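Cortical-lytic enzyme (PDB 4S3J) acts as an N-acetylglucosaminidase that degrades partially broken-down cortex peptidoglycan during germination of Bacillus spores, probably recognising its muramic acid delta-lactam residues. Local coordinates at residues F370-E375 and H380-E385; A347-A352 and V357-D362; M294-I299 and F327-P332. All coordinates share one frame; numbering follows the deposited sequence.

Contact 1 (F370-E375 and H380-E385); sequences FNYFDE and HEVWFE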
loop_
_atom_site.group_PDB
_atom_site.type_symbol
_atom_site.label_atom_id
_atom_site.label_comp_id
_atom_site.label_asym_id
_atom_site.label_seq_id
_atom_site.Cartn_x
_atom_site.Cartn_y
_atom_site.Cartn_z
ATOM N N PHE A 370 -8.445 10.695 14.801
ATOM C CA PHE A 370 -8.697 11.264 16.120
ATOM C C PHE A 370 -8.149 12.678 16.199
ATOM O O PHE A 370 -7.380 13.114 15.326
ATOM C CB PHE A 370 -8.103 10.409 17.255
ATOM C CG PHE A 370 -6.628 10.171 17.146
ATOM C CD1 PHE A 370 -6.136 9.085 16.421
ATOM C CD2 PHE A 370 -5.716 11.022 17.766
ATOM C CE1 PHE A 370 -4.787 8.864 16.303
ATOM C CE2 PHE A 370 -4.370 10.797 17.658
ATOM C CZ PHE A 370 -3.897 9.728 16.925
ATOM N N ASN A 371 -8.578 13.402 17.229
ATOM C CA ASN A 371 -8.080 14.751 17.518
ATOM C C ASN A 371 -7.579 14.801 18.958
ATOM O O ASN A 371 -8.123 14.115 19.849
ATOM C CB ASN A 371 -9.160 15.813 17.326
ATOM C CG ASN A 371 -9.631 15.940 15.891
ATOM O OD1 ASN A 371 -10.187 14.992 15.316
ATOM N ND2 ASN A 371 -9.495 17.140 15.334
ATOM N N TYR A 372 -6.567 15.627 19.209
ATOM C CA TYR A 372 -6.024 15.774 20.554
ATOM C C TYR A 372 -5.449 17.170 20.755
ATOM O O TYR A 372 -5.243 17.894 19.781
ATOM C CB TYR A 372 -4.953 14.712 20.818
ATOM C CG TYR A 372 -3.637 14.844 20.070
ATOM C CD1 TYR A 372 -2.582 15.581 20.600
ATOM C CD2 TYR A 372 -3.431 14.202 18.848
ATOM C CE1 TYR A 372 -1.351 15.688 19.926
ATOM C CE2 TYR A 372 -2.200 14.300 18.167
ATOM C CZ TYR A 372 -1.163 15.046 18.718
ATOM O OH TYR A 372 0.064 15.163 18.060
ATOM N N PHE A 373 -5.209 17.545 22.015
ATOM C CA PHE A 373 -4.449 18.759 22.340
ATOM C C PHE A 373 -3.079 18.391 22.880
ATOM O O PHE A 373 -2.974 17.518 23.750
ATOM C CB PHE A 373 -5.169 19.630 23.375
ATOM C CG PHE A 373 -6.351 20.346 22.841
ATOM C CD1 PHE A 373 -6.193 21.496 22.105
ATOM C CD2 PHE A 373 -7.632 19.887 23.097
ATOM C CE1 PHE A 373 -7.288 22.161 21.585
ATOM C CE2 PHE A 373 -8.726 20.546 22.575
ATOM C CZ PHE A 373 -8.560 21.685 21.840
ATOM N N ASP A 374 -2.028 19.044 22.385
ATOM C CA ASP A 374 -0.706 18.795 22.934
ATOM C C ASP A 374 -0.471 19.665 24.180
ATOM O O ASP A 374 -1.358 20.414 24.614
ATOM C CB ASP A 374 0.406 19.005 21.866
ATOM C CG ASP A 374 0.520 20.437 21.354
ATOM O OD1 ASP A 374 0.138 21.390 22.060
ATOM O OD2 ASP A 374 1.023 20.600 20.209
ATOM N N GLU A 375 0.727 19.535 24.740
ATOM C CA GLU A 375 1.102 20.193 25.992
ATOM C C GLU A 375 1.093 21.720 25.877
ATOM O O GLU A 375 1.042 22.435 26.888
ATOM C CB GLU A 375 2.505 19.725 26.413
ATOM C CG GLU A 375 2.661 18.217 26.621
ATOM C CD GLU A 375 3.133 17.458 25.367
ATOM O OE1 GLU A 375 2.782 17.836 24.221
ATOM O OE2 GLU A 375 3.878 16.467 25.536
ATOM N N HIS A 380 -4.443 18.991 17.348
ATOM C CA HIS A 380 -3.985 18.168 16.226
ATOM C C HIS A 380 -5.126 17.283 15.716
ATOM O O HIS A 380 -6.006 16.881 16.492
ATOM C CB HIS A 380 -2.837 17.256 16.642
ATOM C CG HIS A 380 -1.579 17.958 17.062
ATOM N ND1 HIS A 380 -0.371 17.765 16.424
ATOM C CD2 HIS A 380 -1.322 18.784 18.106
ATOM C CE1 HIS A 380 0.568 18.456 17.027
ATOM N NE2 HIS A 380 0.020 19.093 18.060
ATOM N N GLU A 381 -5.076 16.949 14.431
ATOM C CA GLU A 381 -5.967 15.949 13.836
ATOM C C GLU A 381 -5.120 14.928 13.101
ATOM O O GLU A 381 -4.240 15.300 12.319
ATOM C CB GLU A 381 -6.973 16.600 12.883
ATOM C CG GLU A 381 -8.006 15.657 12.343
ATOM C CD GLU A 381 -9.180 16.366 11.745
ATOM O OE1 GLU A 381 -9.685 17.335 12.358
ATOM O OE2 GLU A 381 -9.610 15.957 10.658
ATOM N N VAL A 382 -5.395 13.656 13.352
ATOM C CA VAL A 382 -4.652 12.562 12.771
ATOM C C VAL A 382 -5.551 11.650 11.961
ATOM O O VAL A 382 -6.592 11.226 12.453
ATOM C CB VAL A 382 -3.962 11.725 13.865
ATOM C CG1 VAL A 382 -3.182 10.589 13.249
ATOM C CG2 VAL A 382 -3.069 12.593 14.741
ATOM N N TRP A 383 -5.156 11.363 10.716
ATOM C CA TRP A 383 -5.794 10.332 9.883
ATOM C C TRP A 383 -4.715 9.303 9.562
ATOM O O TRP A 383 -3.584 9.688 9.295
ATOM C CB TRP A 383 -6.387 10.928 8.599
ATOM C CG TRP A 383 -7.598 11.751 8.862
ATOM C CD1 TRP A 383 -7.638 13.060 9.247
ATOM C CD2 TRP A 383 -8.956 11.311 8.786
ATOM N NE1 TRP A 383 -8.942 13.466 9.414
ATOM C CE2 TRP A 383 -9.776 12.419 9.125
ATOM C CE3 TRP A 383 -9.564 10.095 8.454
ATOM C CZ2 TRP A 383 -11.167 12.324 9.184
ATOM C CZ3 TRP A 383 -10.943 10.018 8.480
ATOM C CH2 TRP A 383 -11.728 11.121 8.839
ATOM N N PHE A 384 -5.038 8.012 9.637
ATOM C CA PHE A 384 -4.002 7.007 9.443
ATOM C C PHE A 384 -4.590 5.703 8.897
ATOM O O PHE A 384 -5.706 5.712 8.370
ATOM C CB PHE A 384 -3.188 6.822 10.752
ATOM C CG PHE A 384 -3.916 6.181 11.888
ATOM C CD1 PHE A 384 -4.885 6.877 12.623
ATOM C CD2 PHE A 384 -3.577 4.898 12.277
ATOM C CE1 PHE A 384 -5.552 6.241 13.693
ATOM C CE2 PHE A 384 -4.250 4.261 13.333
ATOM C CZ PHE A 384 -5.201 4.947 14.059
ATOM N N GLU A 385 -3.814 4.623 8.946
ATOM C CA GLU A 385 -4.237 3.330 8.419
ATOM C C GLU A 385 -4.220 2.311 9.542
ATOM O O GLU A 385 -3.281 2.303 10.349
ATOM C CB GLU A 385 -3.311 2.870 7.303
ATOM C CG GLU A 385 -3.220 3.795 6.090
ATOM C CD GLU A 385 -4.495 3.783 5.256
ATOM O OE1 GLU A 385 -5.189 2.734 5.214
ATOM O OE2 GLU A 385 -4.819 4.832 4.668
#
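The phenol ring of Tyr372 and the imidazole of His380 form an offset stack, centroids 4.4 Å apart and planes 10° from parallel. His380 CB sits over the Tyr372 face, 3.6 Å from its centroid. Tyr372 CG lies between its backbone N and carbonyl carbon (chi1 70°), which lays the ring across the neighbouring strand. Beside it, Val382 CB makes a CH-pi contact with a face of the Phe370 ring, while Phe384 CE1 meets that ring at its edge, 3.8 Å from Phe370 CE1.

Phe370, Tyr372, His380 and Val382 share one face of an antiparallel hairpin, strands 367-373 and 379-383, in the alpha+beta insertion that many family 18 chitinases carry after the seventh barrel strand. Phe370-Val382 and Tyr372-His380 are hydrogen-bonded pairs. Between them, on the other face, Asn371 opposes Glu381 in a non-hydrogen-bonded pair; Asn371 ND2 donates to Glu381 OE1 over 3.0 Å, on the anti side and out of the carboxylate plane. Glu381 OE2 accepts from Trp383 NE1 at 2.9 Å, so both carboxylate oxygens are held.

His380 NE2 donates to Asp374 OD2 at 2.8 Å, in the ring plane but from above the carboxylate. Asp374 OD1 is fixed by the turn amides of Asn376 and Val378. Asp328 is a further partner of Tyr372 and His380; with a carboxylate at each nitrogen, the imidazole is probably stabilised as a cation.

Contact 2 (A347-A352 and V357-D362); sequences AAVALA and VPIRYD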
loop_
_atom_site.group_PDB
_atom_site.type_symbol
_atom_site.label_atom_id
_atom_site.label_comp_id
_atom_site.label_asym_id
_atom_site.label_seq_id
_atom_site.Cartn_x
_atom_site.Cartn_y
_atom_site.Cartn_z
ATOM N N ALA A 347 2.797 4.514 15.424
ATOM C CA ALA A 347 3.039 5.842 15.999
ATOM C C ALA A 347 1.750 6.621 16.191
ATOM O O ALA A 347 1.605 7.402 17.139
ATOM C CB ALA A 347 4.011 6.635 15.107
ATOM N N ALA A 348 0.806 6.426 15.280
ATOM C CA ALA A 348 -0.492 7.079 15.376
ATOM C C ALA A 348 -1.200 6.616 16.648
ATOM O O ALA A 348 -1.687 7.424 17.435
ATOM C CB ALA A 348 -1.340 6.781 14.140
ATOM N N VAL A 349 -1.242 5.304 16.862
ATOM C CA VAL A 349 -1.870 4.777 18.081
ATOM C C VAL A 349 -1.136 5.334 19.297
ATOM O O VAL A 349 -1.749 5.678 20.307
ATOM C CB VAL A 349 -1.862 3.252 18.106
ATOM C CG1 VAL A 349 -2.428 2.717 19.438
ATOM C CG2 VAL A 349 -2.672 2.721 16.943
ATOM N N ALA A 350 0.182 5.463 19.209
ATOM C CA ALA A 350 0.953 5.969 20.343
ATOM C C ALA A 350 0.590 7.416 20.693
ATOM O O ALA A 350 0.625 7.803 21.871
ATOM C CB ALA A 350 2.443 5.838 20.054
ATOM N N LEU A 351 0.242 8.229 19.689
ATOM C CA LEU A 351 -0.227 9.585 19.948
ATOM C C LEU A 351 -1.565 9.594 20.692
ATOM O O LEU A 351 -1.774 10.368 21.629
ATOM C CB LEU A 351 -0.352 10.358 18.634
ATOM C CG LEU A 351 0.976 10.738 17.984
ATOM C CD1 LEU A 351 0.703 11.150 16.562
ATOM C CD2 LEU A 351 1.704 11.873 18.729
ATOM N N ALA A 352 -2.493 8.748 20.269
ATOM C CA ALA A 352 -3.800 8.680 20.941
ATOM C C ALA A 352 -3.601 8.208 22.373
ATOM O O ALA A 352 -4.253 8.700 23.295
ATOM C CB ALA A 352 -4.752 7.763 20.179
ATOM N N VAL A 357 -6.909 10.083 24.118
ATOM C CA VAL A 357 -8.114 10.157 23.322
ATOM C C VAL A 357 -8.341 8.817 22.610
ATOM O O VAL A 357 -7.384 8.072 22.355
ATOM C CB VAL A 357 -8.018 11.319 22.301
ATOM C CG1 VAL A 357 -7.940 12.658 23.041
ATOM C CG2 VAL A 357 -6.836 11.126 21.387
ATOM N N PRO A 358 -9.608 8.483 22.345
ATOM C CA PRO A 358 -9.942 7.267 21.608
ATOM C C PRO A 358 -9.761 7.450 20.112
ATOM O O PRO A 358 -9.744 8.599 19.608
ATOM C CB PRO A 358 -11.417 7.044 21.936
ATOM C CG PRO A 358 -11.954 8.421 22.147
ATOM C CD PRO A 358 -10.826 9.203 22.783
ATOM N N ILE A 359 -9.598 6.326 19.424
ATOM C CA ILE A 359 -9.525 6.318 17.968
ATOM C C ILE A 359 -10.934 6.122 17.428
ATOM O O ILE A 359 -11.649 5.204 17.839
ATOM C CB ILE A 359 -8.596 5.206 17.468
ATOM C CG1 ILE A 359 -7.149 5.471 17.910
ATOM C CG2 ILE A 359 -8.669 5.077 15.950
ATOM C CD1 ILE A 359 -6.283 4.273 17.926
ATOM N N ARG A 360 -11.354 7.017 16.544
ATOM C CA ARG A 360 -12.642 6.951 15.887
ATOM C C ARG A 360 -12.480 6.372 14.488
ATOM O O ARG A 360 -11.370 6.302 13.968
ATOM C CB ARG A 360 -13.267 8.334 15.810
ATOM C CG ARG A 360 -13.729 8.859 17.167
ATOM C CD ARG A 360 -13.268 10.251 17.400
ATOM N NE ARG A 360 -13.828 11.185 16.437
ATOM C CZ ARG A 360 -13.264 12.347 16.103
ATOM N NH1 ARG A 360 -13.854 13.126 15.205
ATOM N NH2 ARG A 360 -12.106 12.728 16.646
ATOM N N TYR A 361 -13.588 5.951 13.885
ATOM C CA TYR A 361 -13.551 5.352 12.546
ATOM C C TYR A 361 -14.620 5.942 11.632
ATOM O O TYR A 361 -15.791 5.968 11.961
ATOM C CB TYR A 361 -13.732 3.843 12.639
ATOM C CG TYR A 361 -13.328 3.121 11.379
ATOM C CD1 TYR A 361 -11.997 2.823 11.123
ATOM C CD2 TYR A 361 -14.279 2.773 10.421
ATOM C CE1 TYR A 361 -11.623 2.165 9.965
ATOM C CE2 TYR A 361 -13.911 2.119 9.245
ATOM C CZ TYR A 361 -12.588 1.816 9.024
ATOM O OH TYR A 361 -12.197 1.177 7.862
ATOM N N ASP A 362 -14.173 6.456 10.496
ATOM C CA ASP A 362 -15.059 7.027 9.482
ATOM C C ASP A 362 -15.485 5.907 8.530
ATOM O O ASP A 362 -14.668 5.398 7.770
ATOM C CB ASP A 362 -14.328 8.168 8.750
ATOM C CG ASP A 362 -15.181 8.856 7.686
ATOM O OD1 ASP A 362 -16.011 8.215 7.039
ATOM O OD2 ASP A 362 -15.017 10.075 7.490
#
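Ala352 and Ile359 point their CB atoms at each other's segments, and the alanine methyl meets the first carbon of the longer isoleucine branch, Ala352 CB lying 4.0 Å from Ile359 CG1. That branch is set by chi1 of -65°, with CG1 opposite the carbonyl carbon; an extended chi2 (159°) then carries CD1 back to the preceding helical turn. There Val349 and Ile359 cross at about a right angle, and the touch is between methyl ends, Val349 CG2 to Ile359 CD1 at 4.1 Å. Ile359 thus spans the ridge made by residues 349 and 352, one turn apart on the helix. Val357 comes in from the flank: its CG2, placed between backbone N and carbonyl carbon, rests against the alanine backbone, 3.9 Å from Ala352 CA.

The helix, 345-354, and the short strand 360-362 belong to the alpha+beta insertion of the family 18 barrel, and the chain turns back between them within a few residues. One hydrogen bond closes this return: Val357 N donates to Ala352 O over 3.1 Å, with an N-H...O angle of 162°. It spans five residues, one more than the alpha-helical i+4 to i bond. Val357 O comes close to the same methyl, 3.4 Å from Ala352 CB.

Otherwise the contact is apolar, its side-chain carbons meeting at about van der Waals distance. A residue pair of the first LysM domain completes it: Val41 touches both Val349 and Ala352, and the backbone of Val42 hydrogen-bonds to that of Ile359. On the sheet side, Phe370 of the neighbouring strand packs against Val357.

Contact 3 (M294-I299 and F327-P332); sequences MAISPI and FDWKLP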
loop_
_atom_site.group_PDB
_atom_site.type_symbol
_atom_site.label_atom_id
_atom_site.label_comp_id
_atom_site.label_asym_id
_atom_site.label_seq_id
_atom_site.Cartn_x
_atom_site.Cartn_y
_atom_site.Cartn_z
ATOM N N MET A 294 -7.653 15.080 6.357
ATOM C CA MET A 294 -8.693 14.193 5.841
ATOM C C MET A 294 -8.047 12.833 5.536
ATOM O O MET A 294 -6.818 12.712 5.543
ATOM C CB MET A 294 -9.357 14.764 4.583
ATOM C CG MET A 294 -8.418 14.873 3.440
ATOM S SD MET A 294 -9.198 15.628 1.973
ATOM C CE MET A 294 -9.550 17.269 2.596
ATOM N N ALA A 295 -8.875 11.822 5.273
ATOM C CA ALA A 295 -8.352 10.490 4.963
ATOM C C ALA A 295 -7.355 10.546 3.792
ATOM O O ALA A 295 -7.609 11.216 2.790
ATOM C CB ALA A 295 -9.460 9.552 4.641
ATOM N N ILE A 296 -6.269 9.791 3.907
ATOM C CA ILE A 296 -5.220 9.790 2.882
ATOM C C ILE A 296 -5.689 9.062 1.612
ATOM O O ILE A 296 -5.394 9.504 0.498
ATOM C CB ILE A 296 -3.894 9.150 3.413
ATOM C CG1 ILE A 296 -3.161 10.078 4.398
ATOM C CG2 ILE A 296 -2.903 8.888 2.287
ATOM C CD1 ILE A 296 -3.822 10.281 5.670
ATOM N N SER A 297 -6.394 7.948 1.769
ATOM C CA SER A 297 -6.855 7.159 0.626
ATOM C C SER A 297 -8.300 6.673 0.821
ATOM O O SER A 297 -8.563 5.467 0.996
ATOM C CB SER A 297 -5.898 5.987 0.396
ATOM O OG SER A 297 -5.745 5.197 1.564
ATOM N N PRO A 298 -9.266 7.612 0.826
ATOM C CA PRO A 298 -10.678 7.279 1.063
ATOM C C PRO A 298 -11.165 6.245 0.044
ATOM O O PRO A 298 -10.820 6.364 -1.126
ATOM C CB PRO A 298 -11.386 8.624 0.893
ATOM C CG PRO A 298 -10.467 9.418 0.029
ATOM C CD PRO A 298 -9.091 9.026 0.457
ATOM N N ILE A 299 -11.923 5.247 0.484
ATOM C CA ILE A 299 -12.157 4.070 -0.341
ATOM C C ILE A 299 -13.092 4.344 -1.526
ATOM O O ILE A 299 -12.976 3.701 -2.553
ATOM C CB ILE A 299 -12.699 2.919 0.540
ATOM C CG1 ILE A 299 -12.521 1.583 -0.182
ATOM C CG2 ILE A 299 -14.125 3.187 0.947
ATOM C CD1 ILE A 299 -12.635 0.381 0.741
ATOM N N PHE A 327 -1.026 11.043 8.624
ATOM C CA PHE A 327 -0.470 12.367 8.934
ATOM C C PHE A 327 -1.075 12.919 10.215
ATOM O O PHE A 327 -2.231 12.633 10.546
ATOM C CB PHE A 327 -0.724 13.367 7.809
ATOM C CG PHE A 327 0.081 13.106 6.558
ATOM C CD1 PHE A 327 1.454 13.273 6.552
ATOM C CD2 PHE A 327 -0.550 12.695 5.416
ATOM C CE1 PHE A 327 2.198 13.030 5.388
ATOM C CE2 PHE A 327 0.170 12.447 4.252
ATOM C CZ PHE A 327 1.552 12.616 4.249
ATOM N N ASP A 328 -0.263 13.710 10.905
ATOM C CA ASP A 328 -0.653 14.467 12.083
ATOM C C ASP A 328 -0.604 15.937 11.668
ATOM O O ASP A 328 0.474 16.454 11.363
ATOM C CB ASP A 328 0.300 14.151 13.244
ATOM C CG ASP A 328 -0.010 14.936 14.510
ATOM O OD1 ASP A 328 -0.583 16.046 14.427
ATOM O OD2 ASP A 328 0.361 14.447 15.594
ATOM N N TRP A 329 -1.765 16.566 11.557
ATOM C CA TRP A 329 -1.914 17.978 11.210
ATOM C C TRP A 329 -2.166 18.839 12.442
ATOM O O TRP A 329 -2.993 18.488 13.268
ATOM C CB TRP A 329 -3.101 18.176 10.276
ATOM C CG TRP A 329 -3.005 17.685 8.868
ATOM C CD1 TRP A 329 -2.591 18.412 7.790
ATOM C CD2 TRP A 329 -3.408 16.399 8.356
ATOM N NE1 TRP A 329 -2.679 17.653 6.648
ATOM C CE2 TRP A 329 -3.185 16.419 6.961
ATOM C CE3 TRP A 329 -3.932 15.237 8.937
ATOM C CZ2 TRP A 329 -3.456 15.328 6.139
ATOM C CZ3 TRP A 329 -4.207 14.144 8.106
ATOM C CH2 TRP A 329 -3.979 14.210 6.724
ATOM N N LYS A 330 -1.504 19.984 12.541
ATOM C CA LYS A 330 -1.865 20.993 13.533
ATOM C C LYS A 330 -2.981 21.862 12.985
ATOM O O LYS A 330 -3.001 22.178 11.792
ATOM C CB LYS A 330 -0.654 21.850 13.911
ATOM C CG LYS A 330 0.388 21.090 14.703
ATOM C CD LYS A 330 1.578 21.974 14.973
ATOM C CE LYS A 330 2.669 21.229 15.677
ATOM N NZ LYS A 330 3.857 22.112 15.846
ATOM N N LEU A 331 -3.919 22.239 13.859
ATOM C CA LEU A 331 -5.101 23.029 13.491
ATOM C C LEU A 331 -4.993 24.423 14.090
ATOM O O LEU A 331 -4.353 24.603 15.119
ATOM C CB LEU A 331 -6.387 22.334 13.978
ATOM C CG LEU A 331 -6.689 20.950 13.398
ATOM C CD1 LEU A 331 -7.953 20.343 14.026
ATOM C CD2 LEU A 331 -6.850 21.002 11.910
ATOM N N PRO A 332 -5.624 25.422 13.446
ATOM C CA PRO A 332 -6.397 25.301 12.209
ATOM C C PRO A 332 -5.497 25.200 10.984
ATOM O O PRO A 332 -4.370 25.719 11.010
ATOM C CB PRO A 332 -7.213 26.595 12.188
ATOM C CG PRO A 332 -6.317 27.595 12.873
ATOM C CD PRO A 332 -5.631 26.805 13.969
#
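Ile296 lays its side chain against both Phe327 and Trp329, two residues apart on one strand and both directed toward the loop. This is the tight part. Ile296 CG1 comes to 3.8 Å from Phe327 CD2, the two side chains crossing at about a right angle, while Ile296 CD1 reaches the rim of the indole near its plane, 4.1 Å from Trp329 CH2. A chi2 of 69° bends CD1 away from the extended course, which lets one methyl reach both aromatics. The backbone of Met294 packs over the indole: its N lies above one face, and Met294 O stands 3.4 Å from Trp329 CH2. On the opposite face of that indole lies Phe327 CB, 3.5 Å above the plane, so the ring is sandwiched between the loop backbone and its own strand.

The Met294 side chain is the loose part. It starts away from the strand, and its thioether runs to the solvent side.

Residues 294-298 belong to the loop after the sixth barrel strand, and Ile299 opens helix 299-312, with Pro298 at the N-cap position; strand 318-330 runs out of the barrel into the alpha+beta insertion. Trp383, on the adjoining strand, also packs against Ile296.

No hydrogen bond joins the two segments. Backbone bonds tie Ala295 to Gly287 and Ile296 to Trp286 instead, and Trp329 NE1 has weak bonds to the carbonyls of Trp288 and Gly291. The contact itself rests mainly on van der Waals packing, and the backbone polar atoms of Met294 set against the indole probably add a weak electrostatic part.

How the contacts relate
Contact 1 lies between the other two: its centre is about 7 Å from that of contact 2 and about 9 Å from that of contact 3, while contacts 2 and 3 are about 12 Å apart, centre to centre. Toward contact 3 the link is polar, through two probable hydrogen bonds: Asp328 OD2 is 2.6 Å from Tyr372 OH, and Asp328 OD1 is 2.6 Å from His380 ND1. Toward contact 2 it is mostly packing, with Phe384 CD2 3.5 Å from Ala348 CB, plus a probable hydrogen bond of Asn371 OD1 to Arg360 NH2. All three lie away from Glu220, the likely proton donor, which follows the fourth barrel strand.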